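Local coordinates for minor fimbrium tip subunit Mfa3 (Porphyromonas gingivalis ATCC 33277, PDB 5NF4), which forms part of the tip of the minor fimbriae, filaments that mediate biofilm formation and adhesion to host cells and other oral bacteria, at residues 196-207 with 247-255; 289-297 with 317-328. All coordinates share one frame; numbering follows the deposited sequence.

Contact 1: residues 196-207 with 247-255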
loop_
_atom_site.group_PDB
_atom_site.type_symbol
_atom_site.label_atom_id
_atom_site.label_comp_id
_atom_site.label_asym_id
_atom_site.label_seq_id
_atom_site.Cartn_x
_atom_site.Cartn_y
_atom_site.Cartn_z
ATOM N N VAL A 196 0.518 1.888 -0.219
ATOM C CA VAL A 196 -0.763 2.506 -0.573
ATOM C C VAL A 196 -1.741 1.442 -1.065
ATOM O O VAL A 196 -1.331 0.336 -1.457
ATOM C CB VAL A 196 -0.612 3.610 -1.673
ATOM C CG1 VAL A 196 0.186 4.813 -1.144
ATOM C CG2 VAL A 196 0.039 3.079 -2.922
ATOM N N ALA A 197 -3.018 1.805 -1.023
ATOM C CA ALA A 197 -4.110 1.081 -1.670
ATOM C C ALA A 197 -4.479 1.793 -2.982
ATOM O O ALA A 197 -4.159 2.961 -3.157
ATOM C CB ALA A 197 -5.339 1.000 -0.734
ATOM N N LYS A 198 -5.132 1.078 -3.892
ATOM C CA LYS A 198 -5.578 1.644 -5.162
ATOM C C LYS A 198 -7.088 1.764 -5.144
ATOM O O LYS A 198 -7.796 0.787 -4.863
ATOM C CB LYS A 198 -5.098 0.764 -6.305
ATOM C CG LYS A 198 -5.524 1.169 -7.706
ATOM C CD LYS A 198 -4.911 0.230 -8.743
ATOM C CE LYS A 198 -5.310 0.595 -10.152
ATOM N NZ LYS A 198 -4.533 -0.173 -11.157
ATOM N N LEU A 199 -7.573 2.968 -5.453
ATOM C CA LEU A 199 -8.991 3.224 -5.536
ATOM C C LEU A 199 -9.350 3.338 -7.002
ATOM O O LEU A 199 -8.736 4.106 -7.734
ATOM C CB LEU A 199 -9.356 4.505 -4.788
ATOM C CG LEU A 199 -10.808 4.973 -4.924
ATOM C CD1 LEU A 199 -11.782 3.975 -4.268
ATOM C CD2 LEU A 199 -10.966 6.340 -4.307
ATOM N N ASP A 200 -10.339 2.552 -7.413
ATOM C CA ASP A 200 -10.627 2.295 -8.803
ATOM C C ASP A 200 -12.124 2.493 -9.022
ATOM O O ASP A 200 -12.906 1.618 -8.688
ATOM C CB ASP A 200 -10.184 0.858 -9.128
ATOM C CG ASP A 200 -10.158 0.546 -10.595
ATOM O OD1 ASP A 200 -10.851 1.218 -11.390
ATOM O OD2 ASP A 200 -9.434 -0.419 -10.957
ATOM N N VAL A 201 -12.523 3.651 -9.544
ATOM C CA VAL A 201 -13.942 3.983 -9.712
ATOM C C VAL A 201 -14.350 4.005 -11.190
ATOM O O VAL A 201 -13.812 4.751 -12.011
ATOM C CB VAL A 201 -14.260 5.339 -9.039
ATOM C CG1 VAL A 201 -15.712 5.713 -9.227
ATOM C CG2 VAL A 201 -13.934 5.282 -7.547
ATOM N N ASN A 202 -15.322 3.158 -11.510
ATOM C CA ASN A 202 -15.752 2.948 -12.870
ATOM C C ASN A 202 -17.215 3.312 -13.073
ATOM O O ASN A 202 -18.095 2.780 -12.392
ATOM C CB ASN A 202 -15.521 1.489 -13.260
ATOM C CG ASN A 202 -14.043 1.084 -13.163
ATOM O OD1 ASN A 202 -13.304 1.167 -14.144
ATOM N ND2 ASN A 202 -13.613 0.694 -11.982
ATOM N N ILE A 203 -17.470 4.248 -13.980
ATOM C CA ILE A 203 -18.841 4.675 -14.259
ATOM C C ILE A 203 -19.366 3.850 -15.413
ATOM O O ILE A 203 -19.132 4.144 -16.594
ATOM C CB ILE A 203 -18.925 6.195 -14.585
ATOM C CG1 ILE A 203 -18.095 7.007 -13.588
ATOM C CG2 ILE A 203 -20.370 6.653 -14.649
ATOM C CD1 ILE A 203 -18.358 6.727 -12.126
ATOM N N VAL A 204 -20.101 2.805 -15.068
ATOM C CA VAL A 204 -20.638 1.901 -16.078
ATOM C C VAL A 204 -21.811 2.513 -16.872
ATOM O O VAL A 204 -22.079 2.142 -18.006
ATOM C CB VAL A 204 -21.056 0.582 -15.406
ATOM C CG1 VAL A 204 -19.869 -0.043 -14.710
ATOM C CG2 VAL A 204 -22.131 0.821 -14.398
ATOM N N GLU A 205 -22.485 3.479 -16.260
ATOM C CA GLU A 205 -23.608 4.129 -16.882
ATOM C C GLU A 205 -23.782 5.538 -16.301
ATOM O O GLU A 205 -23.557 5.741 -15.108
ATOM C CB GLU A 205 -24.840 3.236 -16.686
ATOM C CG GLU A 205 -26.171 3.862 -16.588
ATOM C CD GLU A 205 -27.258 2.794 -16.463
ATOM O OE1 GLU A 205 -26.925 1.578 -16.525
ATOM O OE2 GLU A 205 -28.432 3.172 -16.295
ATOM N N GLY A 206 -24.156 6.487 -17.170
ATOM C CA GLY A 206 -24.469 7.851 -16.766
ATOM C C GLY A 206 -23.282 8.777 -16.538
ATOM O O GLY A 206 -23.393 9.764 -15.798
ATOM N N VAL A 207 -22.149 8.477 -17.170
ATOM C CA VAL A 207 -20.950 9.291 -17.007
ATOM C C VAL A 207 -21.186 10.729 -17.534
ATOM O O VAL A 207 -20.480 11.661 -17.145
ATOM C CB VAL A 207 -19.725 8.642 -17.716
ATOM C CG1 VAL A 207 -19.825 8.737 -19.229
ATOM C CG2 VAL A 207 -18.430 9.261 -17.219
ATOM N N ASN A 247 -14.075 5.435 -18.849
ATOM C CA ASN A 247 -14.976 5.778 -17.744
ATOM C C ASN A 247 -14.440 5.277 -16.414
ATOM O O ASN A 247 -15.188 5.012 -15.457
ATOM C CB ASN A 247 -16.372 5.224 -18.035
ATOM C CG ASN A 247 -17.004 5.890 -19.228
ATOM O OD1 ASN A 247 -16.664 7.026 -19.551
ATOM N ND2 ASN A 247 -17.919 5.188 -19.908
ATOM N N GLN A 248 -13.112 5.194 -16.362
ATOM C CA GLN A 248 -12.394 4.790 -15.181
ATOM C C GLN A 248 -11.615 5.964 -14.570
ATOM O O GLN A 248 -10.886 6.652 -15.277
ATOM C CB GLN A 248 -11.434 3.655 -15.513
ATOM C CG GLN A 248 -10.569 3.234 -14.321
ATOM C CD GLN A 248 -9.545 2.173 -14.707
ATOM O OE1 GLN A 248 -8.948 2.226 -15.790
ATOM N NE2 GLN A 248 -9.355 1.201 -13.837
ATOM N N TRP A 249 -11.803 6.164 -13.263
ATOM C CA TRP A 249 -11.052 7.142 -12.458
ATOM C C TRP A 249 -10.198 6.464 -11.381
ATOM O O TRP A 249 -10.655 5.555 -10.681
ATOM C CB TRP A 249 -12.009 8.144 -11.784
ATOM C CG TRP A 249 -12.449 9.284 -12.706
ATOM C CD1 TRP A 249 -11.956 10.568 -12.710
ATOM C CD2 TRP A 249 -13.450 9.241 -13.740
ATOM N NE1 TRP A 249 -12.580 11.317 -13.678
ATOM C CE2 TRP A 249 -13.498 10.530 -14.330
ATOM C CE3 TRP A 249 -14.300 8.243 -14.230
ATOM C CZ2 TRP A 249 -14.372 10.848 -15.361
ATOM C CZ3 TRP A 249 -15.165 8.556 -15.274
ATOM C CH2 TRP A 249 -15.192 9.853 -15.831
ATOM N N LEU A 250 -8.974 6.950 -11.191
ATOM C CA LEU A 250 -8.059 6.317 -10.229
ATOM C C LEU A 250 -7.507 7.287 -9.211
ATOM O O LEU A 250 -7.283 8.464 -9.512
ATOM C CB LEU A 250 -6.868 5.664 -10.953
ATOM C CG LEU A 250 -7.155 4.524 -11.917
ATOM C CD1 LEU A 250 -5.830 4.083 -12.553
ATOM C CD2 LEU A 250 -7.843 3.346 -11.208
ATOM N N GLY A 251 -7.266 6.754 -8.023
ATOM C CA GLY A 251 -6.433 7.402 -7.033
ATOM C C GLY A 251 -5.762 6.378 -6.123
ATOM O O GLY A 251 -5.998 5.157 -6.212
ATOM N N TYR A 252 -4.926 6.876 -5.229
ATOM C CA TYR A 252 -4.232 6.018 -4.274
ATOM C C TYR A 252 -4.199 6.675 -2.916
ATOM O O TYR A 252 -4.258 7.890 -2.804
ATOM C CB TYR A 252 -2.791 5.716 -4.741
ATOM C CG TYR A 252 -2.705 5.237 -6.163
ATOM C CD1 TYR A 252 -2.657 6.135 -7.222
ATOM C CD2 TYR A 252 -2.697 3.882 -6.463
ATOM C CE1 TYR A 252 -2.575 5.695 -8.513
ATOM C CE2 TYR A 252 -2.607 3.451 -7.758
ATOM C CZ TYR A 252 -2.562 4.360 -8.778
ATOM O OH TYR A 252 -2.497 3.952 -10.089
ATOM N N MET A 253 -4.098 5.871 -1.867
ATOM C CA MET A 253 -3.988 6.443 -0.547
ATOM C C MET A 253 -3.258 5.505 0.407
ATOM O O MET A 253 -3.283 4.277 0.231
ATOM C CB MET A 253 -5.354 6.771 0.054
ATOM C CG MET A 253 -6.292 5.618 0.223
ATOM S SD MET A 253 -6.964 4.933 -1.315
ATOM C CE MET A 253 -8.600 4.472 -0.668
ATOM N N PRO A 254 -2.636 6.089 1.422
ATOM C CA PRO A 254 -1.977 5.185 2.366
ATOM C C PRO A 254 -2.960 4.340 3.162
ATOM O O PRO A 254 -4.123 4.693 3.335
ATOM C CB PRO A 254 -1.218 6.125 3.280
ATOM C CG PRO A 254 -1.133 7.425 2.548
ATOM C CD PRO A 254 -2.421 7.500 1.788
ATOM N N GLU A 255 -2.477 3.204 3.638
ATOM C CA GLU A 255 -3.199 2.428 4.630
ATOM C C GLU A 255 -3.754 3.328 5.714
ATOM O O GLU A 255 -3.079 4.254 6.161
ATOM C CB GLU A 255 -2.250 1.374 5.228
ATOM C CG GLU A 255 -2.854 0.496 6.266
ATOM C CD GLU A 255 -1.893 -0.594 6.609
ATOM O OE1 GLU A 255 -1.904 -1.630 5.903
ATOM O OE2 GLU A 255 -1.096 -0.369 7.543
#
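Gln248 and Asp200 meet on one face of an antiparallel strand pair, 196-205 with 248-254. Gln248 is extended, with CG anti to the backbone N (chi1 176°). Its CB lies 3.4 Å from Asn202 OD1. CG is near both that oxygen and Asp200 OD1. CD lies 3.7 Å from Asp200 OD1. At the tip, NE2 gives an almost straight bond of 2.9 Å to Asp200 OD1, on the syn side but 31° out of the carboxylate plane. Asn202 ND2 reaches the same Asp200 OD1 at 2.9 Å from the opposite face of that plane. Two amides therefore grip one oxygen and limit rotation of the carboxylate. Asp200 OD2 bonds to His325, so the buried carboxylate has partners on both oxygens. This would be expected to favour its charged form.

Leu250 CD2 packs 3.7 Å from Asp200 CG. Farther along the same face, Lys198 runs beside the Tyr252 ring, its CG 3.7 Å from Tyr252 CE2. The polar ends of Lys198 and Tyr252 both go to Glu66.

The other face is apolar. Trp249 carries its indole toward the strand end, where Val207 CG2 meets the ring edge at CH2, 3.6 Å away. Ile203 CG1 approaches Trp249 CZ3 obliquely. Met253 is bent, and its CE reaches Leu199 CB at 4.2 Å.

The backbones form a regular antiparallel ladder. Paired N-H and C=O groups join Ala197 with Met253, Leu199 with Gly251 and Val201 with Trp249. Ile203 N continues it to Asn247 O.

These strands belong to the C-terminal beta-sandwich half, consistent with the two-domain fold of the fimbrillin superfamily. Strand 180-205 is flanked by strand 248-254, antiparallel, and strand 324-332, parallel. Strand 238-242 lies beyond 248-254, and Trp249 also touches Leu210 and Ile213 of strand 210-216.

Contact 2: residues 289-297 with 317-328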
loop_
_atom_site.group_PDB
_atom_site.type_symbol
_atom_site.label_atom_id
_atom_site.label_comp_id
_atom_site.label_asym_id
_atom_site.label_seq_id
_atom_site.Cartn_x
_atom_site.Cartn_y
_atom_site.Cartn_z
ATOM N N ASP A 289 -21.739 10.792 -1.227
ATOM C CA ASP A 289 -20.565 10.321 -0.501
ATOM C C ASP A 289 -20.620 8.811 -0.357
ATOM O O ASP A 289 -21.633 8.238 0.040
ATOM C CB ASP A 289 -20.470 10.975 0.864
ATOM C CG ASP A 289 -20.153 12.464 0.790
ATOM O OD1 ASP A 289 -19.541 12.913 -0.198
ATOM O OD2 ASP A 289 -20.487 13.180 1.751
ATOM N N VAL A 290 -19.523 8.169 -0.725
ATOM C CA VAL A 290 -19.445 6.724 -0.747
ATOM C C VAL A 290 -18.309 6.319 0.174
ATOM O O VAL A 290 -17.150 6.435 -0.184
ATOM C CB VAL A 290 -19.197 6.191 -2.138
ATOM C CG1 VAL A 290 -19.172 4.638 -2.160
ATOM C CG2 VAL A 290 -20.271 6.741 -3.107
ATOM N N PRO A 291 -18.639 5.881 1.383
ATOM C CA PRO A 291 -17.585 5.412 2.300
ATOM C C PRO A 291 -16.885 4.196 1.719
ATOM O O PRO A 291 -17.529 3.351 1.099
ATOM C CB PRO A 291 -18.357 5.070 3.585
ATOM C CG PRO A 291 -19.645 5.804 3.472
ATOM C CD PRO A 291 -19.973 5.779 1.991
ATOM N N ILE A 292 -15.579 4.119 1.938
ATOM C CA ILE A 292 -14.754 3.010 1.473
ATOM C C ILE A 292 -14.608 2.010 2.619
ATOM O O ILE A 292 -14.370 2.413 3.755
ATOM C CB ILE A 292 -13.399 3.549 0.995
ATOM C CG1 ILE A 292 -13.608 4.454 -0.225
ATOM C CG2 ILE A 292 -12.447 2.411 0.658
ATOM C CD1 ILE A 292 -12.411 5.331 -0.519
ATOM N N ILE A 293 -14.840 0.731 2.335
ATOM C CA ILE A 293 -14.757 -0.325 3.346
ATOM C C ILE A 293 -13.901 -1.466 2.849
ATOM O O ILE A 293 -13.636 -1.566 1.651
ATOM C CB ILE A 293 -16.134 -0.876 3.711
ATOM C CG1 ILE A 293 -16.720 -1.735 2.565
ATOM C CG2 ILE A 293 -17.075 0.261 4.002
ATOM C CD1 ILE A 293 -18.134 -2.235 2.820
ATOM N N THR A 294 -13.485 -2.316 3.784
ATOM C CA THR A 294 -12.885 -3.598 3.467
ATOM C C THR A 294 -13.862 -4.678 3.869
ATOM O O THR A 294 -14.106 -4.906 5.058
ATOM C CB THR A 294 -11.533 -3.802 4.201
ATOM O OG1 THR A 294 -10.601 -2.804 3.758
ATOM C CG2 THR A 294 -10.996 -5.164 3.923
ATOM N N HIS A 295 -14.419 -5.357 2.872
ATOM C CA HIS A 295 -15.377 -6.425 3.114
ATOM C C HIS A 295 -15.266 -7.514 2.081
ATOM O O HIS A 295 -15.405 -7.251 0.891
ATOM C CB HIS A 295 -16.800 -5.852 3.106
ATOM C CG HIS A 295 -17.836 -6.853 3.488
ATOM N ND1 HIS A 295 -18.049 -7.240 4.793
ATOM C CD2 HIS A 295 -18.704 -7.564 2.734
ATOM C CE1 HIS A 295 -19.006 -8.150 4.824
ATOM N NE2 HIS A 295 -19.423 -8.360 3.589
ATOM N N GLU A 296 -14.960 -8.727 2.550
ATOM C CA GLU A 296 -14.910 -9.930 1.727
ATOM C C GLU A 296 -16.277 -10.585 1.701
ATOM O O GLU A 296 -16.979 -10.631 2.712
ATOM C CB GLU A 296 -13.891 -10.942 2.278
ATOM C CG GLU A 296 -12.532 -10.369 2.637
ATOM C CD GLU A 296 -11.698 -10.017 1.421
ATOM O OE1 GLU A 296 -12.024 -10.497 0.312
ATOM O OE2 GLU A 296 -10.710 -9.262 1.583
ATOM N N GLY A 297 -16.645 -11.121 0.550
ATOM C CA GLY A 297 -17.855 -11.915 0.467
ATOM C C GLY A 297 -19.085 -11.056 0.341
ATOM O O GLY A 297 -18.995 -9.863 0.091
ATOM N N SER A 317 -15.980 -2.943 8.342
ATOM C CA SER A 317 -14.647 -2.457 8.644
ATOM C C SER A 317 -14.300 -1.364 7.640
ATOM O O SER A 317 -14.408 -1.575 6.425
ATOM C CB SER A 317 -13.637 -3.570 8.570
ATOM O OG SER A 317 -12.352 -3.018 8.672
ATOM N N TYR A 318 -13.878 -0.205 8.139
ATOM C CA TYR A 318 -13.506 0.924 7.301
ATOM C C TYR A 318 -12.004 1.061 7.127
ATOM O O TYR A 318 -11.524 2.007 6.503
ATOM C CB TYR A 318 -14.057 2.224 7.880
ATOM C CG TYR A 318 -15.558 2.289 7.934
ATOM C CD1 TYR A 318 -16.295 2.737 6.825
ATOM C CD2 TYR A 318 -16.260 1.897 9.084
ATOM C CE1 TYR A 318 -17.667 2.819 6.863
ATOM C CE2 TYR A 318 -17.652 1.958 9.120
ATOM C CZ TYR A 318 -18.342 2.450 8.011
ATOM O OH TYR A 318 -19.710 2.518 8.002
ATOM N N THR A 319 -11.250 0.105 7.652
ATOM C CA THR A 319 -9.837 0.151 7.443
ATOM C C THR A 319 -9.549 0.015 5.950
ATOM O O THR A 319 -10.152 -0.805 5.264
ATOM C CB THR A 319 -9.134 -0.955 8.213
ATOM O OG1 THR A 319 -9.200 -0.663 9.621
ATOM C CG2 THR A 319 -7.652 -1.137 7.766
ATOM N N VAL A 320 -8.630 0.838 5.470
ATOM C CA VAL A 320 -8.072 0.708 4.136
ATOM C C VAL A 320 -6.712 0.024 4.289
ATOM O O VAL A 320 -5.843 0.577 4.927
ATOM C CB VAL A 320 -7.903 2.078 3.477
ATOM C CG1 VAL A 320 -7.199 1.988 2.115
ATOM C CG2 VAL A 320 -9.271 2.789 3.337
ATOM N N TYR A 321 -6.534 -1.143 3.689
ATOM C CA TYR A 321 -5.301 -1.923 3.815
ATOM C C TYR A 321 -4.305 -1.665 2.680
ATOM O O TYR A 321 -4.691 -1.543 1.511
ATOM C CB TYR A 321 -5.645 -3.406 3.865
ATOM C CG TYR A 321 -6.289 -3.839 5.163
ATOM C CD1 TYR A 321 -5.516 -4.079 6.300
ATOM C CD2 TYR A 321 -7.658 -3.991 5.263
ATOM C CE1 TYR A 321 -6.105 -4.456 7.498
ATOM C CE2 TYR A 321 -8.253 -4.368 6.456
ATOM C CZ TYR A 321 -7.463 -4.605 7.573
ATOM O OH TYR A 321 -8.058 -4.978 8.752
ATOM N N ARG A 322 -3.010 -1.655 3.007
ATOM C CA ARG A 322 -2.005 -1.474 1.963
ATOM C C ARG A 322 -2.081 -2.556 0.890
ATOM O O ARG A 322 -2.403 -3.715 1.171
ATOM C CB ARG A 322 -0.604 -1.479 2.563
ATOM C CG ARG A 322 -0.195 -2.825 3.138
ATOM C CD ARG A 322 1.142 -2.761 3.913
ATOM N NE ARG A 322 1.035 -1.822 5.023
ATOM C CZ ARG A 322 1.935 -0.904 5.339
ATOM N NH1 ARG A 322 3.094 -0.831 4.667
ATOM N NH2 ARG A 322 1.666 -0.057 6.333
ATOM N N ASN A 323 -1.745 -2.170 -0.329
ATOM C CA ASN A 323 -1.539 -3.083 -1.434
ATOM C C ASN A 323 -2.805 -3.862 -1.793
ATOM O O ASN A 323 -2.738 -4.937 -2.371
ATOM C CB ASN A 323 -0.387 -4.043 -1.120
ATOM C CG ASN A 323 0.414 -4.435 -2.370
ATOM O OD1 ASN A 323 0.789 -3.596 -3.181
ATOM N ND2 ASN A 323 0.675 -5.725 -2.515
ATOM N N ARG A 324 -3.960 -3.285 -1.475
ATOM C CA ARG A 324 -5.220 -3.860 -1.911
ATOM C C ARG A 324 -5.847 -2.923 -2.944
ATOM O O ARG A 324 -5.516 -1.734 -3.019
ATOM C CB ARG A 324 -6.176 -4.073 -0.738
ATOM C CG ARG A 324 -5.624 -5.022 0.347
ATOM C CD ARG A 324 -5.479 -6.465 -0.118
ATOM N NE ARG A 324 -6.747 -7.160 -0.370
ATOM C CZ ARG A 324 -7.621 -7.528 0.568
ATOM N NH1 ARG A 324 -7.410 -7.249 1.854
ATOM N NH2 ARG A 324 -8.730 -8.165 0.214
ATOM N N HIS A 325 -6.757 -3.484 -3.715
ATOM C CA HIS A 325 -7.391 -2.790 -4.840
ATOM C C HIS A 325 -8.897 -2.708 -4.583
ATOM O O HIS A 325 -9.582 -3.741 -4.540
ATOM C CB HIS A 325 -7.031 -3.580 -6.098
ATOM C CG HIS A 325 -7.436 -2.959 -7.404
ATOM N ND1 HIS A 325 -7.274 -3.627 -8.603
ATOM C CD2 HIS A 325 -7.993 -1.762 -7.713
ATOM C CE1 HIS A 325 -7.711 -2.869 -9.592
ATOM N NE2 HIS A 325 -8.153 -1.732 -9.081
ATOM N N TYR A 326 -9.395 -1.478 -4.415
ATOM C CA TYR A 326 -10.783 -1.173 -4.104
ATOM C C TYR A 326 -11.465 -0.727 -5.391
ATOM O O TYR A 326 -11.129 0.319 -5.960
ATOM C CB TYR A 326 -10.870 -0.089 -3.015
ATOM C CG TYR A 326 -10.310 -0.556 -1.685
ATOM C CD1 TYR A 326 -8.936 -0.585 -1.470
ATOM C CD2 TYR A 326 -11.142 -1.019 -0.676
ATOM C CE1 TYR A 326 -8.393 -1.070 -0.265
ATOM C CE2 TYR A 326 -10.615 -1.491 0.550
ATOM C CZ TYR A 326 -9.232 -1.515 0.735
ATOM O OH TYR A 326 -8.676 -2.021 1.912
ATOM N N ILE A 327 -12.399 -1.553 -5.857
ATOM C CA ILE A 327 -13.005 -1.376 -7.173
ATOM C C ILE A 327 -14.494 -1.084 -7.040
ATOM O O ILE A 327 -15.250 -1.863 -6.456
ATOM C CB ILE A 327 -12.781 -2.628 -8.057
ATOM C CG1 ILE A 327 -11.280 -2.925 -8.171
ATOM C CG2 ILE A 327 -13.381 -2.429 -9.457
ATOM C CD1 ILE A 327 -10.966 -4.317 -8.689
ATOM N N TYR A 328 -14.906 0.058 -7.590
ATOM C CA TYR A 328 -16.302 0.466 -7.599
ATOM C C TYR A 328 -16.832 0.546 -9.014
ATOM O O TYR A 328 -16.150 1.005 -9.946
ATOM C CB TYR A 328 -16.465 1.824 -6.882
ATOM C CG TYR A 328 -16.145 1.681 -5.424
ATOM C CD1 TYR A 328 -14.834 1.750 -4.978
ATOM C CD2 TYR A 328 -17.144 1.408 -4.492
ATOM C CE1 TYR A 328 -14.528 1.589 -3.645
ATOM C CE2 TYR A 328 -16.841 1.234 -3.149
ATOM C CZ TYR A 328 -15.537 1.339 -2.735
ATOM O OH TYR A 328 -15.235 1.144 -1.411
HETATM O O HOH W 1 -12.446 4.071 5.038
HETATM O O HOH W 2 -16.463 -5.041 6.438
#
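The Tyr326 ring receives Ile293 O and Thr294 OG1 at its edge, with Ile293 O 3.2 Å from Tyr326 CE2. The Tyr321 ring has Thr319 CG2 over the centre of one face, while Thr294 OG1 comes to its edge. Ile292 O and Pro291 CB lie at the edge of the Tyr318 ring. The Arg324 guanidinium meets Glu296 edge-on and nearly coplanar. There NH2 bonds to the syn lone pair of Glu296 OE2 in a salt bridge, although the Glu296 side chain is poorly ordered.

Thr294 OG1 is a relay. It stands anti to the carbonyl carbon (chi1 -63°), donates to Thr319 O at 2.5 Å and accepts from Tyr326 OH at 2.8 Å. Tyr326 OH in turn accepts from Tyr321 N. The loop after strand 287-291 is thus fastened to the loop that leads, through a type II beta turn at Tyr321 to Arg324, into strand 324-332.

Thr294 N adds a backbone bond of 2.9 Å to Ser317 O. A water accepts from Ser317 N and donates to Thr294 O. Ile292 CG2 packs 3.9 Å from Tyr326 CD2. Tyr328 OH, 3.7 Å from Ile292 CG2, bonds to Tyr304 of helix 304-308.

In the fold
From the N terminus, the chain runs through the strands and helices of its first half before strand 180-205, whose later part opens contact 1. The loop to strand 248-254, which carries strands 210-216 and 238-242, closes there. The chain then passes strands 277-282 and 287-291 and opens contact 2, closing a shorter loop with helix 304-308. The two contacts are in series, neither nested nor crossed. They meet in space, centres about 11 Å apart, because strand 324-332 pairs with strand 180-205. Asp200 O lies 2.8 Å from Tyr328 N, a backbone link between them. Contact 1 joins neighbouring strands, while contact 2 ties the loop after 287-291 to strand 324-332 and the loop before it.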